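Local coordinates for protein dihydropyrimidinase (Dictyostelium discoideum, PDB 2FTW) that catalyses the reversible, zinc-dependent hydrolytic ring opening of dihydropyrimidines such as 5,6-dihydrouracil and 5,6-dihydrothymine, the second step of reductive pyrimidine degradation, at residues A[88-92]-A[93-97]. Sequence-based numbering, arbitrary orientation.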
# COMPACT_ATOMS: atom_id res chain seq x y z
N ALA A 88 -37.65 16.42 9.30
CA ALA A 88 -37.09 15.11 9.01
C ALA A 88 -35.75 14.92 9.73
O ALA A 88 -35.47 13.85 10.27
CB ALA A 88 -36.92 14.93 7.52
N ALA A 89 -34.93 15.97 9.76
CA ALA A 89 -33.65 15.89 10.44
C ALA A 89 -33.82 15.47 11.89
O ALA A 89 -33.22 14.47 12.31
CB ALA A 89 -32.93 17.21 10.36
N VAL A 90 -34.65 16.20 12.65
CA VAL A 90 -34.81 15.94 14.09
C VAL A 90 -35.52 14.61 14.41
O VAL A 90 -35.25 13.99 15.44
CB VAL A 90 -35.50 17.11 14.86
CG1 VAL A 90 -34.66 18.38 14.79
CG2 VAL A 90 -36.94 17.35 14.37
N ALA A 91 -36.40 14.17 13.53
CA ALA A 91 -37.00 12.85 13.63
C ALA A 91 -35.96 11.75 13.53
O ALA A 91 -36.22 10.63 13.95
CB ALA A 91 -38.06 12.66 12.55
N GLY A 92 -34.80 12.07 12.95
CA GLY A 92 -33.67 11.15 12.85
C GLY A 92 -32.48 11.43 13.76
O GLY A 92 -31.45 10.76 13.64
N GLY A 93 -32.60 12.40 14.66
CA GLY A 93 -31.55 12.69 15.64
C GLY A 93 -30.56 13.78 15.26
O GLY A 93 -29.57 14.02 15.98
N THR A 94 -30.83 14.47 14.16
CA THR A 94 -29.94 15.50 13.63
C THR A 94 -30.54 16.86 13.99
O THR A 94 -31.69 17.13 13.66
CB THR A 94 -29.76 15.30 12.09
OG1 THR A 94 -29.05 14.07 11.86
CG2 THR A 94 -28.98 16.43 11.42
N THR A 95 -29.76 17.67 14.70
CA THR A 95 -30.23 18.96 15.20
C THR A 95 -29.47 20.17 14.63
O THR A 95 -29.67 21.29 15.10
CB THR A 95 -30.17 19.01 16.75
OG1 THR A 95 -28.82 18.82 17.20
CG2 THR A 95 -31.09 17.93 17.36
N PHE A 96 -28.64 19.95 13.62
CA PHE A 96 -27.86 21.01 12.99
C PHE A 96 -27.55 20.61 11.57
O PHE A 96 -27.05 19.52 11.32
CB PHE A 96 -26.55 21.25 13.75
CG PHE A 96 -25.90 22.56 13.43
CD1 PHE A 96 -26.34 23.73 14.02
CD2 PHE A 96 -24.85 22.63 12.53
CE1 PHE A 96 -25.75 24.94 13.72
CE2 PHE A 96 -24.24 23.85 12.22
CZ PHE A 96 -24.70 25.00 12.82
N ILE A 97 -27.89 21.48 10.63
CA ILE A 97 -27.61 21.24 9.22
C ILE A 97 -26.74 22.36 8.71
O ILE A 97 -26.88 23.51 9.16
CB ILE A 97 -28.90 21.10 8.35
CG1 ILE A 97 -29.80 22.33 8.45
CG2 ILE A 97 -29.68 19.84 8.74
CD1 ILE A 97 -29.75 23.24 7.24
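Ala89 and Thr94 meet across a Schellman motif, the turn that closes helix 82-91 and passes the chain directly into strand 94-101 of the (beta-alpha)8 barrel. Thr94 N donates to Ala89 O at 3.0 Å. Gly93 N donates to Val90 O at 3.2 Å. Both N-H groups point well at their acceptors (160° each) but arrive from above the carbonyl planes. Ala89 O also takes the N-H of Gly92, which approaches from the opposite face to Thr94 N, so two bonds grip one buried oxygen. Gly93 is the C-prime residue, its positive phi of 95° being a backbone conformation that favours glycine.

Thr94 can be followed outward from its CB, which sits 3.6 Å from Ala89 O and 4.1 Å from Ala89 CB. Its branches then part: CG2, anti to the backbone N, stays alongside the Ala89 methyl at 4.2 Å, while OG1, beside that N, hydrogen-bonds Arg354 NH1. The carbonyl of Thr94 faces the last helical turn, where Ala89 CB packs against its oxygen and Val90 CA makes a CH...O contact with it. Farther along the strand, Ile97 CG2 reaches the Ala89 methyl only loosely; the Ile97 side chain lies about 9 Å from those of His66 and His68, which bind one of the zinc ions. The backbone of the strand bonds to Gly62 and Asp64 of strand 57-64 through Thr95 and Phe96, and to Ser129 of strand 127-132 through Ile97, while Val90 O accepts a further bond from Thr439 OG1 in strand 431-441. On the Val90 side chain, CG1 lies anti to the carbonyl carbon and touches Thr94 O at 3.4 Å.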